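Local coordinates for protein glutathione S-transferase (Bombyx mori, PDB 3AY8) that probably conjugates glutathione to electrophilic compounds as a cytosolic glutathione transferase, working as a homodimer, at residues L141-F144 with L145-T148; P181-Q184 with R185-K188; L100-S104 with A105-V109. All coordinates share one frame; numbering follows the deposited sequence.

Contact 1 of 3, residues L141-F144 with L145-T148; sequences LNQF and LEKT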
ATOM      1  N   LEU A 141      -9.310   1.758  11.853  1.00 25.87           N
ATOM      2  CA  LEU A 141      -9.749   0.374  11.664  1.00 25.76           C
ATOM      3  C   LEU A 141     -10.948   0.084  12.569  1.00 25.77           C
ATOM      4  O   LEU A 141     -11.904  -0.546  12.153  1.00 25.22           O
ATOM      5  CB  LEU A 141      -8.616  -0.618  11.967  1.00 24.47           C
ATOM      6  CG  LEU A 141      -8.975  -2.116  11.887  1.00 25.29           C
ATOM      7  CD1 LEU A 141      -9.648  -2.511  10.520  1.00 21.22           C
ATOM      8  CD2 LEU A 141      -7.750  -3.003  12.182  1.00 23.18           C
ATOM      9  N   ASN A 142     -10.869   0.539  13.812  1.00 26.44           N
ATOM     10  CA  ASN A 142     -11.954   0.347  14.761  1.00 27.93           C
ATOM     11  C   ASN A 142     -13.274   0.943  14.244  1.00 27.97           C
ATOM     12  O   ASN A 142     -14.335   0.361  14.450  1.00 28.39           O
ATOM     13  CB  ASN A 142     -11.590   0.920  16.128  1.00 27.33           C
ATOM     14  CG  ASN A 142     -12.666   0.640  17.176  1.00 28.74           C
ATOM     15  OD1 ASN A 142     -12.932  -0.508  17.525  1.00 28.76           O
ATOM     16  ND2 ASN A 142     -13.282   1.691  17.672  1.00 26.83           N
ATOM     17  N   GLN A 143     -13.185   2.081  13.556  1.00 28.93           N
ATOM     18  CA  GLN A 143     -14.342   2.716  12.898  1.00 30.10           C
ATOM     19  C   GLN A 143     -14.873   1.936  11.691  1.00 30.36           C
ATOM     20  O   GLN A 143     -16.097   1.780  11.558  1.00 30.03           O
ATOM     21  CB  GLN A 143     -14.057   4.178  12.510  1.00 30.28           C
ATOM     22  CG  GLN A 143     -13.965   5.130  13.709  1.00 33.45           C
ATOM     23  CD  GLN A 143     -15.145   4.980  14.677  1.00 37.26           C
ATOM     24  OE1 GLN A 143     -16.305   5.122  14.293  1.00 39.69           O
ATOM     25  NE2 GLN A 143     -14.843   4.680  15.927  1.00 38.57           N
ATOM     26  N   PHE A 144     -13.980   1.437  10.827  1.00 30.24           N
ATOM     27  CA  PHE A 144     -14.414   0.555   9.718  1.00 30.84           C
ATOM     28  C   PHE A 144     -15.341  -0.532  10.260  1.00 30.95           C
ATOM     29  O   PHE A 144     -16.387  -0.825   9.680  1.00 31.18           O
ATOM     30  CB  PHE A 144     -13.231  -0.149   9.018  1.00 31.05           C
ATOM     31  CG  PHE A 144     -12.207   0.780   8.415  1.00 31.44           C
ATOM     32  CD1 PHE A 144     -12.530   2.088   8.051  1.00 33.72           C
ATOM     33  CD2 PHE A 144     -10.924   0.320   8.170  1.00 32.01           C
ATOM     34  CE1 PHE A 144     -11.557   2.935   7.493  1.00 34.60           C
ATOM     35  CE2 PHE A 144      -9.962   1.142   7.606  1.00 31.56           C
ATOM     36  CZ  PHE A 144     -10.271   2.450   7.278  1.00 32.73           C
ATOM     37  N   LEU A 145     -14.945  -1.109  11.390  1.00 31.15           N
ATOM     38  CA  LEU A 145     -15.638  -2.249  11.985  1.00 31.78           C
ATOM     39  C   LEU A 145     -16.847  -1.863  12.857  1.00 32.74           C
ATOM     40  O   LEU A 145     -17.461  -2.721  13.485  1.00 32.52           O
ATOM     41  CB  LEU A 145     -14.639  -3.092  12.781  1.00 31.20           C
ATOM     42  CG  LEU A 145     -13.578  -3.802  11.940  1.00 30.38           C
ATOM     43  CD1 LEU A 145     -12.411  -4.226  12.811  1.00 25.54           C
ATOM     44  CD2 LEU A 145     -14.177  -5.003  11.184  1.00 29.85           C
ATOM     45  N   GLU A 146     -17.167  -0.573  12.899  1.00 34.32           N
ATOM     46  CA  GLU A 146     -18.375  -0.089  13.572  1.00 36.28           C
ATOM     47  C   GLU A 146     -19.562  -0.234  12.624  1.00 36.66           C
ATOM     48  O   GLU A 146     -20.679  -0.530  13.051  1.00 36.88           O
ATOM     49  CB  GLU A 146     -18.207   1.384  13.983  1.00 36.33           C
ATOM     50  CG  GLU A 146     -19.452   2.023  14.641  1.00 39.32           C
ATOM     51  CD  GLU A 146     -19.736   1.468  16.020  1.00 41.44           C
ATOM     52  OE1 GLU A 146     -18.778   1.086  16.730  1.00 42.61           O
ATOM     53  OE2 GLU A 146     -20.922   1.406  16.397  1.00 44.64           O
ATOM     54  N   LYS A 147     -19.297  -0.030  11.337  0.60 37.11           N
ATOM     55  CA  LYS A 147     -20.322  -0.042  10.299  0.60 37.40           C
ATOM     56  C   LYS A 147     -20.709  -1.464   9.895  0.60 37.17           C
ATOM     57  O   LYS A 147     -21.897  -1.785   9.806  0.60 37.49           O
ATOM     58  CB  LYS A 147     -19.829   0.737   9.073  0.60 37.82           C
ATOM     59  CG  LYS A 147     -19.296   2.127   9.397  0.60 38.74           C
ATOM     60  CD  LYS A 147     -18.774   2.842   8.149  0.60 40.59           C
ATOM     61  CE  LYS A 147     -18.444   4.300   8.439  0.60 41.69           C
ATOM     62  NZ  LYS A 147     -17.275   4.456   9.355  0.60 43.17           N
ATOM     63  N   THR A 148     -19.704  -2.310   9.661  1.00 36.50           N
ATOM     64  CA  THR A 148     -19.926  -3.686   9.195  1.00 35.36           C
ATOM     65  C   THR A 148     -19.236  -4.709  10.108  1.00 34.60           C
ATOM     66  O   THR A 148     -18.286  -4.368  10.835  1.00 34.36           O
ATOM     67  CB  THR A 148     -19.408  -3.885   7.742  1.00 35.07           C
ATOM     68  OG1 THR A 148     -18.049  -3.453   7.649  1.00 35.73           O
ATOM     69  CG2 THR A 148     -20.237  -3.089   6.724  1.00 35.32           C
TER
HETATM   70  O   HOH W   1     -17.209   3.099  17.589  1.00 44.65           O
HETATM   71  O   HOH W   2     -16.888  -0.996   7.059  1.00 48.92           O
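Leu141 and Leu145 lie side by side one helical turn apart and point the same way, CD1 of Leu141 meeting CD1 of Leu145 at 4.0 Å. Behind them the backbone is still alpha-helical: Leu145 N donates to Leu141 O at 3.2 Å. One residue on, the winding tightens. Glu146 N reaches Gln143 O, an i to i+3 bond of 2.9 Å, and comes from well above that carbonyl's plane, with a C=O...N angle of only 114°. The next bond, Lys147 N to Phe144 O, is weak at 3.4 Å, as the last turn of helix 128-147 runs out.

Two waters bridge this weakly bonded turn. One gives a proton to Glu146 OE1 at 2.7 Å and accepts, at a longer reach, from Gln143 NE2. The other donates to both Phe144 O, at 2.7 Å, and Thr148 OG1, so a carbonyl near the helix end gains a partner where its backbone bond is poor. Thr148 OG1 is also hydrogen-bonded to Trp150 O. With CG of Glu146 anti to the backbone N (chi1 177°), the bend at chi2 brings OE1 to both the water and Asn182 ND2.

Gln143, Glu146 and Lys147 face outward, one conformer of Lys147 packing on Pro51 of the second subunit; the other side is buried against neighbouring helices. Helix 181-190 covers the two leucines, with Ile183 on Leu141 and Trp186 on Leu145, while Ile163 and Met167 of helix 158-173 pack against Leu141. The Phe144 ring meets Phe102 of helix 90-120 edge-to-face and takes a cation-pi contact from Arg99.

Contact 2 of 3, residues P181-Q184 with R185-K188; sequences PNIQ and RWIK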
ATOM      1  N   PRO A 181     -13.079  -1.704  20.872  1.00 30.42           N
ATOM      2  CA  PRO A 181     -13.927  -2.887  21.036  1.00 30.45           C
ATOM      3  C   PRO A 181     -14.315  -3.564  19.714  1.00 29.84           C
ATOM      4  O   PRO A 181     -14.526  -4.776  19.697  1.00 29.48           O
ATOM      5  CB  PRO A 181     -15.183  -2.350  21.771  1.00 30.46           C
ATOM      6  CG  PRO A 181     -15.133  -0.862  21.636  1.00 31.65           C
ATOM      7  CD  PRO A 181     -13.675  -0.499  21.490  1.00 30.66           C
ATOM      8  N   ASN A 182     -14.409  -2.800  18.625  1.00 29.50           N
ATOM      9  CA  ASN A 182     -14.761  -3.385  17.312  1.00 29.49           C
ATOM     10  C   ASN A 182     -13.673  -4.292  16.731  1.00 28.71           C
ATOM     11  O   ASN A 182     -13.981  -5.320  16.136  1.00 28.59           O
ATOM     12  CB  ASN A 182     -15.189  -2.309  16.304  1.00 29.08           C
ATOM     13  CG  ASN A 182     -16.409  -1.511  16.780  1.00 30.72           C
ATOM     14  OD1 ASN A 182     -17.317  -2.057  17.411  1.00 31.02           O
ATOM     15  ND2 ASN A 182     -16.426  -0.225  16.476  1.00 30.14           N
ATOM     16  N   ILE A 183     -12.410  -3.901  16.914  1.00 28.60           N
ATOM     17  CA  ILE A 183     -11.267  -4.766  16.584  1.00 28.57           C
ATOM     18  C   ILE A 183     -11.272  -6.024  17.462  1.00 29.27           C
ATOM     19  O   ILE A 183     -11.025  -7.131  16.974  1.00 28.99           O
ATOM     20  CB  ILE A 183      -9.884  -4.039  16.717  1.00 28.16           C
ATOM     21  CG1 ILE A 183      -9.841  -2.769  15.841  1.00 26.75           C
ATOM     22  CG2 ILE A 183      -8.728  -5.000  16.324  1.00 27.83           C
ATOM     23  CD1 ILE A 183      -8.538  -1.969  15.932  1.00 22.93           C
ATOM     24  N   GLN A 184     -11.542  -5.854  18.757  1.00 30.08           N
ATOM     25  CA  GLN A 184     -11.631  -7.003  19.679  1.00 30.83           C
ATOM     26  C   GLN A 184     -12.665  -8.025  19.214  1.00 30.52           C
ATOM     27  O   GLN A 184     -12.402  -9.221  19.225  1.00 30.52           O
ATOM     28  CB  GLN A 184     -11.944  -6.547  21.112  1.00 31.28           C
ATOM     29  CG  GLN A 184     -10.814  -5.764  21.762  1.00 32.32           C
ATOM     30  CD  GLN A 184     -11.138  -5.339  23.174  1.00 34.59           C
ATOM     31  OE1 GLN A 184     -12.125  -4.645  23.418  1.00 36.41           O
ATOM     32  NE2 GLN A 184     -10.294  -5.734  24.111  1.00 34.55           N
ATOM     33  N   ARG A 185     -13.828  -7.543  18.780  1.00 30.51           N
ATOM     34  CA  ARG A 185     -14.885  -8.407  18.248  1.00 30.17           C
ATOM     35  C   ARG A 185     -14.420  -9.114  16.964  1.00 29.91           C
ATOM     36  O   ARG A 185     -14.570 -10.332  16.799  1.00 29.15           O
ATOM     37  CB  ARG A 185     -16.132  -7.573  17.942  1.00 30.43           C
ATOM     38  CG  ARG A 185     -17.284  -8.369  17.292  1.00 31.11           C
ATOM     39  CD  ARG A 185     -18.281  -7.459  16.572  1.00 32.44           C
ATOM     40  NE  ARG A 185     -17.807  -7.052  15.244  1.00 34.06           N
ATOM     41  CZ  ARG A 185     -17.704  -5.795  14.811  1.00 33.63           C
ATOM     42  NH1 ARG A 185     -18.041  -4.772  15.597  1.00 33.18           N
ATOM     43  NH2 ARG A 185     -17.267  -5.555  13.575  1.00 30.72           N
ATOM     44  N   TRP A 186     -13.867  -8.329  16.049  1.00 29.24           N
ATOM     45  CA  TRP A 186     -13.489  -8.826  14.734  1.00 28.78           C
ATOM     46  C   TRP A 186     -12.363  -9.860  14.816  1.00 28.71           C
ATOM     47  O   TRP A 186     -12.374 -10.842  14.076  1.00 28.75           O
ATOM     48  CB  TRP A 186     -13.131  -7.635  13.836  1.00 28.53           C
ATOM     49  CG  TRP A 186     -12.367  -7.935  12.587  1.00 27.68           C
ATOM     50  CD1 TRP A 186     -12.881  -8.313  11.387  1.00 27.28           C
ATOM     51  CD2 TRP A 186     -10.945  -7.833  12.405  1.00 27.23           C
ATOM     52  NE1 TRP A 186     -11.868  -8.461  10.462  1.00 26.87           N
ATOM     53  CE2 TRP A 186     -10.671  -8.171  11.061  1.00 26.99           C
ATOM     54  CE3 TRP A 186      -9.879  -7.485  13.249  1.00 27.93           C
ATOM     55  CZ2 TRP A 186      -9.373  -8.184  10.537  1.00 26.89           C
ATOM     56  CZ3 TRP A 186      -8.590  -7.490  12.734  1.00 27.52           C
ATOM     57  CH2 TRP A 186      -8.345  -7.846  11.386  1.00 27.90           C
ATOM     58  N   ILE A 187     -11.415  -9.648  15.726  0.50 28.94           N
ATOM     59  CA  ILE A 187     -10.254 -10.535  15.840  0.50 29.57           C
ATOM     60  C   ILE A 187     -10.626 -11.944  16.333  0.50 30.19           C
ATOM     61  O   ILE A 187      -9.970 -12.922  15.976  0.50 30.07           O
ATOM     62  CB  ILE A 187      -9.111  -9.904  16.681  0.50 29.51           C
ATOM     63  CG1 ILE A 187      -7.785 -10.623  16.418  0.50 29.31           C
ATOM     64  CG2 ILE A 187      -9.449  -9.885  18.162  0.50 29.86           C
ATOM     65  CD1 ILE A 187      -7.096 -10.169  15.145  0.50 29.45           C
ATOM     66  N   LYS A 188     -11.691 -12.040  17.131  1.00 30.79           N
ATOM     67  CA  LYS A 188     -12.285 -13.336  17.499  1.00 31.72           C
ATOM     68  C   LYS A 188     -12.990 -13.969  16.303  1.00 31.17           C
ATOM     69  O   LYS A 188     -12.901 -15.170  16.104  1.00 31.43           O
ATOM     70  CB  LYS A 188     -13.295 -13.178  18.632  1.00 32.46           C
ATOM     71  CG  LYS A 188     -12.734 -12.615  19.910  1.00 34.76           C
ATOM     72  CD  LYS A 188     -13.885 -12.326  20.862  1.00 40.58           C
ATOM     73  CE  LYS A 188     -13.385 -11.725  22.172  1.00 43.27           C
ATOM     74  NZ  LYS A 188     -14.496 -10.993  22.837  1.00 45.87           N
TER
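The first turns of helix 181-190, a short helix in the all-helical C-terminal domain of the GST fold, bring Asn182 against Arg185 and Ile183 beside Trp186. Three consecutive i to i+4 bonds make the alpha-helical frame: Arg185 N to Pro181 O at 3.0 Å, Trp186 N to Asn182 O at 3.0 Å and Ile187 N to Ile183 O at 2.8 Å.

On the polar side, Arg185 leaves with CG anti to its own N (chi1 176°), and a bend at chi3 folds the guanidinium back over the preceding turn. Asn182 O lies over the centre of one guanidinium face, 4.0 Å from CZ of Arg185. NH1 comes within 3.3 Å of Asn182 OD1, the amide and guanidinium planes being 42° apart. The stronger polar partners belong to the end of helix 128-147 and just beyond: Arg185 NH2 donates to Leu145 O and Lys149 O, and Asn182 ND2 to Glu146 OE1.

Within the domain this helix packs against helix 128-147 and helix 158-173, and the buried face here carries Ile183 and Trp186. CG2 of Ile183 approaches CE3 of the Trp186 indole at 4.1 Å, the two side chains crossing obliquely, while Ile183 O lies at the edge of the ring, in its plane. Leu145, Ile163 and Met167 pack on Trp186, whose NE1 is hydrogen-bonded to Asp160 OD1. Ile187 rests against Tyr164 and Leu171 of helix 158-173. The amide N of Asn182, in the first turn, gives its proton to Asn142 OD1. On the more open side the extended Lys188 chain runs alongside Gln184 O, with Lys188 CG nearest to that oxygen at 3.5 Å.

Contact 3 of 3, residues L100-S104 with A105-V109; sequences LYFDS and ASLYV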
ATOM      1  N   LEU A 100      -7.376  -2.804   1.493  1.00 22.92           N
ATOM      2  CA  LEU A 100      -6.070  -3.395   1.169  1.00 22.82           C
ATOM      3  C   LEU A 100      -4.988  -2.333   1.138  1.00 22.62           C
ATOM      4  O   LEU A 100      -3.922  -2.531   1.713  1.00 22.58           O
ATOM      5  CB  LEU A 100      -6.107  -4.184  -0.155  1.00 22.01           C
ATOM      6  CG  LEU A 100      -6.903  -5.502  -0.118  1.00 23.40           C
ATOM      7  CD1 LEU A 100      -7.160  -6.053  -1.538  1.00 22.73           C
ATOM      8  CD2 LEU A 100      -6.199  -6.555   0.767  1.00 23.43           C
ATOM      9  N   TYR A 101      -5.258  -1.200   0.486  1.00 22.79           N
ATOM     10  CA  TYR A 101      -4.286  -0.106   0.470  1.00 23.07           C
ATOM     11  C   TYR A 101      -4.096   0.494   1.851  1.00 23.39           C
ATOM     12  O   TYR A 101      -2.989   0.860   2.205  1.00 23.79           O
ATOM     13  CB  TYR A 101      -4.626   0.977  -0.577  1.00 22.95           C
ATOM     14  CG  TYR A 101      -4.336   0.494  -1.983  1.00 23.26           C
ATOM     15  CD1 TYR A 101      -3.022   0.321  -2.434  1.00 21.31           C
ATOM     16  CD2 TYR A 101      -5.376   0.169  -2.847  1.00 22.96           C
ATOM     17  CE1 TYR A 101      -2.766  -0.152  -3.727  1.00 22.77           C
ATOM     18  CE2 TYR A 101      -5.125  -0.305  -4.120  1.00 21.60           C
ATOM     19  CZ  TYR A 101      -3.828  -0.465  -4.555  1.00 23.24           C
ATOM     20  OH  TYR A 101      -3.617  -0.939  -5.832  1.00 25.38           O
ATOM     21  N   PHE A 102      -5.166   0.549   2.644  1.00 24.43           N
ATOM     22  CA  PHE A 102      -5.043   0.913   4.065  1.00 25.10           C
ATOM     23  C   PHE A 102      -4.096  -0.042   4.810  1.00 24.92           C
ATOM     24  O   PHE A 102      -3.242   0.405   5.569  1.00 25.88           O
ATOM     25  CB  PHE A 102      -6.435   0.981   4.706  1.00 25.08           C
ATOM     26  CG  PHE A 102      -6.424   1.070   6.208  1.00 27.46           C
ATOM     27  CD1 PHE A 102      -6.351   2.310   6.848  1.00 27.35           C
ATOM     28  CD2 PHE A 102      -6.499  -0.084   6.983  1.00 27.51           C
ATOM     29  CE1 PHE A 102      -6.347   2.384   8.239  1.00 29.35           C
ATOM     30  CE2 PHE A 102      -6.504  -0.012   8.393  1.00 29.23           C
ATOM     31  CZ  PHE A 102      -6.436   1.214   9.012  1.00 27.74           C
ATOM     32  N   ASP A 103      -4.233  -1.354   4.583  1.00 24.45           N
ATOM     33  CA  ASP A 103      -3.315  -2.327   5.171  1.00 23.88           C
ATOM     34  C   ASP A 103      -1.855  -2.026   4.762  1.00 23.73           C
ATOM     35  O   ASP A 103      -0.954  -2.011   5.603  1.00 23.44           O
ATOM     36  CB  ASP A 103      -3.680  -3.764   4.751  1.00 23.86           C
ATOM     37  CG  ASP A 103      -2.815  -4.805   5.435  1.00 24.62           C
ATOM     38  OD1 ASP A 103      -2.835  -4.869   6.684  1.00 24.41           O
ATOM     39  OD2 ASP A 103      -2.104  -5.553   4.736  1.00 26.29           O
ATOM     40  N   SER A 104      -1.644  -1.778   3.470  1.00 23.20           N
ATOM     41  CA  SER A 104      -0.304  -1.646   2.905  1.00 23.48           C
ATOM     42  C   SER A 104       0.355  -0.306   3.200  1.00 23.20           C
ATOM     43  O   SER A 104       1.569  -0.254   3.381  1.00 24.09           O
ATOM     44  CB  SER A 104      -0.346  -1.861   1.384  1.00 23.30           C
ATOM     45  OG  SER A 104      -0.912  -0.738   0.730  1.00 24.20           O
ATOM     46  N   ALA A 105      -0.438   0.770   3.228  1.00 23.22           N
ATOM     47  CA  ALA A 105       0.097   2.134   3.371  1.00 23.88           C
ATOM     48  C   ALA A 105       0.081   2.685   4.796  1.00 24.22           C
ATOM     49  O   ALA A 105       0.812   3.637   5.094  1.00 24.44           O
ATOM     50  CB  ALA A 105      -0.652   3.104   2.439  1.00 23.25           C
ATOM     51  N   SER A 106      -0.777   2.135   5.659  1.00 23.63           N
ATOM     52  CA  SER A 106      -0.925   2.675   7.025  1.00 24.23           C
ATOM     53  C   SER A 106      -0.671   1.619   8.093  1.00 23.89           C
ATOM     54  O   SER A 106       0.181   1.797   8.957  1.00 24.53           O
ATOM     55  CB  SER A 106      -2.337   3.266   7.241  1.00 23.89           C
ATOM     56  OG  SER A 106      -2.553   4.356   6.379  1.00 25.66           O
ATOM     57  N   LEU A 107      -1.407   0.518   8.020  1.00 23.34           N
ATOM     58  CA  LEU A 107      -1.381  -0.463   9.099  1.00 23.44           C
ATOM     59  C   LEU A 107      -0.049  -1.194   9.201  1.00 23.37           C
ATOM     60  O   LEU A 107       0.647  -1.075  10.215  1.00 23.05           O
ATOM     61  CB  LEU A 107      -2.565  -1.434   9.012  1.00 22.83           C
ATOM     62  CG  LEU A 107      -2.712  -2.513  10.105  1.00 23.50           C
ATOM     63  CD1 LEU A 107      -2.745  -1.941  11.529  1.00 23.18           C
ATOM     64  CD2 LEU A 107      -3.945  -3.335   9.853  1.00 21.73           C
ATOM     65  N   TYR A 108       0.309  -1.960   8.180  1.00 23.43           N
ATOM     66  CA  TYR A 108       1.506  -2.776   8.313  1.00 23.95           C
ATOM     67  C   TYR A 108       2.765  -1.919   8.336  1.00 23.95           C
ATOM     68  O   TYR A 108       3.753  -2.284   8.967  1.00 24.08           O
ATOM     69  CB  TYR A 108       1.617  -3.900   7.267  1.00 24.89           C
ATOM     70  CG  TYR A 108       2.729  -4.862   7.678  1.00 27.45           C
ATOM     71  CD1 TYR A 108       2.557  -5.697   8.787  1.00 29.45           C
ATOM     72  CD2 TYR A 108       3.975  -4.856   7.039  1.00 30.08           C
ATOM     73  CE1 TYR A 108       3.561  -6.551   9.216  1.00 31.48           C
ATOM     74  CE2 TYR A 108       5.016  -5.717   7.469  1.00 30.94           C
ATOM     75  CZ  TYR A 108       4.783  -6.557   8.561  1.00 33.31           C
ATOM     76  OH  TYR A 108       5.756  -7.419   9.020  1.00 36.91           O
ATOM     77  N   VAL A 109       2.713  -0.785   7.644  1.00 23.63           N
ATOM     78  CA  VAL A 109       3.784   0.204   7.646  1.00 25.15           C
ATOM     79  C   VAL A 109       4.143   0.651   9.079  1.00 24.49           C
ATOM     80  O   VAL A 109       5.316   0.764   9.426  1.00 24.57           O
ATOM     81  CB  VAL A 109       3.371   1.442   6.782  1.00 25.00           C
ATOM     82  CG1 VAL A 109       4.186   2.691   7.147  1.00 27.62           C
ATOM     83  CG2 VAL A 109       3.519   1.109   5.319  1.00 26.60           C
TER
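Over residues 100-109 helix 90-120 changes its winding: Ala105 N bonds Tyr101 O in the alpha manner at 2.7 Å, but Leu107 N and Tyr108 N reach back five residues, to Phe102 O and Asp103 O. These i to i+5 bonds mark a pi-type bulge within this long helix of the GST C-terminal domain. Both are nearly straight and lie in the plane of the accepting carbonyl. Phe102 O also accepts from Ser106 N, at 3.0 Å and tilted out of that plane, so two donors grip one oxygen where the alpha pattern gives way to the wider turn. The short axes of segments 100-104 and 105-109 stand 42° apart.

The side chains follow the widened turn. Phe102, with CG anti to its N (chi1 168°), brings its ring to the second half of the stretch, CD1 at 4.1 Å from Ser106 CB and CE2 at 4.2 Å from Leu107 CB. Thr137 of helix 128-147 also packs on Phe102. Asp103 OD1 lies 3.7 Å from Leu107 CD2, yet the carboxylate is chiefly engaged with other helices: OD1 is hydrogen-bonded to Ser166 OG of helix 158-173, and OD2 makes a salt bridge with Arg69 NE of helix 68-79, tying this helix to the thioredoxin-like part of the protein.

Another side of the helix belongs to the dimer interface. Tyr101 stacks on Tyr101 of the second subunit, Val109 packs on Val109 of that subunit, and the hydroxyl OG of Ser104 is hydrogen-bonded to Ser104 OG of the other chain. Within its own helix, Val109 CG2 presses to 3.1 Å from Ser104 O.

How the contacts relate
All three contacts lie in the helical C-terminal domain. Contact 3 is nearest the centre of the chain, on a long helix that is also part of the dimer interface; contacts 1 and 2 are on the same outer side, their centres about 18 and 17 Å from the centre of the chain. Their chemistry follows: contact 3 pairs a buried aromatic and a buried charge with an irregular backbone, while contacts 1 and 2 set apolar inner faces against polar, partly exposed outer ones. Contacts 1 and 2 interlock, joining helix 128-147 to helix 181-190 by polar bonds. Contacts 1 and 3 meet through aromatic packing, whereas contacts 2 and 3 do not touch.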